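Local coordinates for cytochrome P450 (Bacillus subtilis subsp. subtilis, PDB 4RM4), which binds a haem through which it probably activates molecular oxygen as a cytochrome P450 monooxygenase, at residues 125-133 against 388-396. Residues are numbered along the deposited sequence; the frame is centred on the assembly and turned at random.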
# COMPACT_ATOMS: atom_id res chain seq x y z
N GLY A 125 7.46 15.61 22.97
CA GLY A 125 7.83 15.68 24.38
C GLY A 125 7.35 14.52 25.25
O GLY A 125 7.58 14.52 26.46
N ARG A 126 6.70 13.54 24.64
CA ARG A 126 6.04 12.49 25.40
C ARG A 126 6.93 11.27 25.62
O ARG A 126 7.78 10.95 24.79
CB ARG A 126 4.73 12.10 24.72
CG ARG A 126 3.74 13.26 24.63
CD ARG A 126 2.67 13.01 23.59
NE ARG A 126 2.00 11.73 23.77
CZ ARG A 126 1.07 11.25 22.96
NH1 ARG A 126 0.70 11.95 21.89
NH2 ARG A 126 0.52 10.06 23.20
N SER A 127 6.74 10.60 26.75
CA SER A 127 7.56 9.46 27.10
C SER A 127 6.98 8.19 26.47
O SER A 127 7.67 7.18 26.32
CB SER A 127 7.65 9.30 28.62
OG SER A 127 6.40 8.92 29.18
N GLU A 128 5.70 8.27 26.11
CA GLU A 128 5.00 7.18 25.45
C GLU A 128 4.02 7.73 24.42
O GLU A 128 3.42 8.80 24.61
CB GLU A 128 4.25 6.30 26.47
CG GLU A 128 3.40 5.18 25.86
CD GLU A 128 1.94 5.60 25.63
OE1 GLU A 128 1.54 6.69 26.09
OE2 GLU A 128 1.20 4.83 24.98
N PHE A 129 3.85 7.01 23.32
CA PHE A 129 2.87 7.40 22.32
C PHE A 129 2.58 6.25 21.37
O PHE A 129 3.35 5.29 21.28
CB PHE A 129 3.35 8.63 21.54
CG PHE A 129 4.66 8.42 20.83
CD1 PHE A 129 5.86 8.78 21.43
CD2 PHE A 129 4.69 7.88 19.56
CE1 PHE A 129 7.07 8.60 20.77
CE2 PHE A 129 5.89 7.70 18.90
CZ PHE A 129 7.08 8.05 19.51
N ASP A 130 1.45 6.35 20.69
CA ASP A 130 1.03 5.38 19.69
C ASP A 130 1.57 5.83 18.34
O ASP A 130 1.16 6.87 17.81
CB ASP A 130 -0.50 5.28 19.68
CG ASP A 130 -1.04 4.34 18.60
OD1 ASP A 130 -2.27 4.37 18.39
OD2 ASP A 130 -0.27 3.59 17.97
N LEU A 131 2.50 5.06 17.78
CA LEU A 131 3.09 5.40 16.50
C LEU A 131 2.03 5.44 15.38
O LEU A 131 2.13 6.22 14.44
CB LEU A 131 4.19 4.39 16.16
CG LEU A 131 5.37 4.87 15.34
CD1 LEU A 131 5.85 6.23 15.84
CD2 LEU A 131 6.47 3.83 15.45
N VAL A 132 1.02 4.59 15.49
CA VAL A 132 -0.02 4.55 14.46
C VAL A 132 -0.90 5.80 14.56
O VAL A 132 -0.90 6.63 13.65
CB VAL A 132 -0.88 3.27 14.53
CG1 VAL A 132 -1.92 3.25 13.41
CG2 VAL A 132 0.00 2.04 14.42
N HIS A 133 -1.62 5.95 15.66
CA HIS A 133 -2.57 7.07 15.77
C HIS A 133 -1.91 8.43 15.58
O HIS A 133 -2.45 9.31 14.91
CB HIS A 133 -3.33 7.05 17.11
CG HIS A 133 -4.32 8.17 17.24
ND1 HIS A 133 -5.64 8.05 16.87
CD2 HIS A 133 -4.16 9.45 17.66
CE1 HIS A 133 -6.26 9.20 17.07
NE2 HIS A 133 -5.38 10.07 17.55
N GLY A 388 -0.70 -5.17 8.88
CA GLY A 388 -0.23 -3.99 9.58
C GLY A 388 -0.78 -3.91 10.99
O GLY A 388 -1.29 -4.90 11.51
N LEU A 389 -0.68 -2.73 11.59
CA LEU A 389 -0.98 -2.51 12.99
C LEU A 389 -2.09 -1.47 13.19
O LEU A 389 -2.10 -0.42 12.55
CB LEU A 389 0.29 -2.06 13.73
CG LEU A 389 1.45 -3.05 13.75
CD1 LEU A 389 2.66 -2.44 14.40
CD2 LEU A 389 1.01 -4.31 14.48
N LYS A 390 -3.03 -1.79 14.08
CA LYS A 390 -4.06 -0.85 14.52
C LYS A 390 -3.46 0.14 15.52
O LYS A 390 -3.84 1.31 15.59
CB LYS A 390 -5.20 -1.62 15.17
CG LYS A 390 -6.37 -0.74 15.62
CD LYS A 390 -7.28 -1.47 16.61
CE LYS A 390 -8.39 -0.56 17.12
NZ LYS A 390 -7.86 0.78 17.52
N SER A 391 -2.51 -0.35 16.31
CA SER A 391 -1.83 0.47 17.30
C SER A 391 -0.44 -0.07 17.52
O SER A 391 -0.22 -1.28 17.43
CB SER A 391 -2.61 0.51 18.62
OG SER A 391 -2.60 -0.75 19.24
N PHE A 392 0.48 0.84 17.81
CA PHE A 392 1.90 0.52 17.97
C PHE A 392 2.45 1.47 19.04
O PHE A 392 2.90 2.59 18.76
CB PHE A 392 2.61 0.69 16.61
CG PHE A 392 4.06 0.31 16.60
CD1 PHE A 392 4.69 -0.19 17.73
CD2 PHE A 392 4.80 0.45 15.43
CE1 PHE A 392 6.03 -0.53 17.71
CE2 PHE A 392 6.15 0.10 15.39
CZ PHE A 392 6.76 -0.39 16.54
N ARG A 393 2.40 1.01 20.29
CA ARG A 393 2.77 1.87 21.40
C ARG A 393 4.24 1.71 21.74
O ARG A 393 4.70 0.60 21.95
CB ARG A 393 1.89 1.60 22.62
CG ARG A 393 0.44 2.05 22.42
CD ARG A 393 -0.32 2.14 23.73
NE ARG A 393 -0.15 0.93 24.53
CZ ARG A 393 0.16 0.92 25.82
NH1 ARG A 393 0.29 -0.24 26.45
NH2 ARG A 393 0.34 2.06 26.47
N VAL A 394 4.95 2.83 21.73
CA VAL A 394 6.39 2.83 22.01
C VAL A 394 6.71 3.75 23.17
O VAL A 394 5.94 4.66 23.50
CB VAL A 394 7.23 3.23 20.76
CG1 VAL A 394 6.89 2.35 19.57
CG2 VAL A 394 7.05 4.72 20.42
N LYS A 395 7.86 3.51 23.80
CA LYS A 395 8.31 4.36 24.90
C LYS A 395 9.74 4.82 24.66
O LYS A 395 10.50 4.18 23.92
CB LYS A 395 8.21 3.62 26.23
CG LYS A 395 9.25 2.52 26.40
CD LYS A 395 9.77 2.45 27.83
CE LYS A 395 8.87 1.62 28.71
NZ LYS A 395 8.85 0.19 28.30
N MET A 396 10.10 5.94 25.28
CA MET A 396 11.46 6.46 25.21
C MET A 396 12.34 5.73 26.22
O MET A 396 13.54 5.62 26.06
CB MET A 396 11.47 7.96 25.50
CG MET A 396 10.45 8.78 24.72
SD MET A 396 10.72 8.78 22.94
CE MET A 396 9.83 7.31 22.45
OXT MET A 396 11.84 5.23 27.22
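Phe129 and Val394 form the hydrogen-bonded pair that joins two antiparallel strands, 128-130 and 391-395, whose axes come within 4.8 Å at 164°; Val394 N reaches Phe129 O at 3.0 Å, and Phe129 N returns a bond to Val394 O. Beyond this pair, Met396 N donates to Ser127 O at one end and Leu131 N to Phe392 O at the other. On the buried face the same two residues pack their side chains: the CG2 methyl of Val394 lies over the Phe129 ring, a CH-pi contact 3.7 Å from its centroid, while Met396 CE touches Phe129 CE1. With CG between the backbone N and the carbonyl carbon (chi1 59°), the ring is turned so that one face lies against Val394 CG2, and it also meets the rings of Phe123 and Phe370. Farther along, Leu131 CD2 lies alongside Phe392, 3.7 Å from CE2, and Val132 sets CG2 against Phe392 CB; these apolar side chains suit a face covered by helix 226-257. The other face is more polar. Glu128 OE2 receives Arg393 NH2 at 3.3 Å from above the carboxylate plane, a long salt bridge, while Arg393 NE is held by Ser377 on the next strand. Asp130 suits the strand's end because one short carboxylate serves both strand and helix: OD2 accepts Phe392 N at 2.9 Å and, from the opposite face of its plane, Val132 N. With OD1 weakly bonded to His133 N, the aspartate N-caps helix 131-136. Strand 128-130, an outer strand of a three-stranded antiparallel sheet with 389-395 in the middle and 374-380 beyond, thus runs directly into a capped helix; this is the beta3 sheet of the cytochrome P450 fold, which brings together an early strand and the chain's C-terminal end.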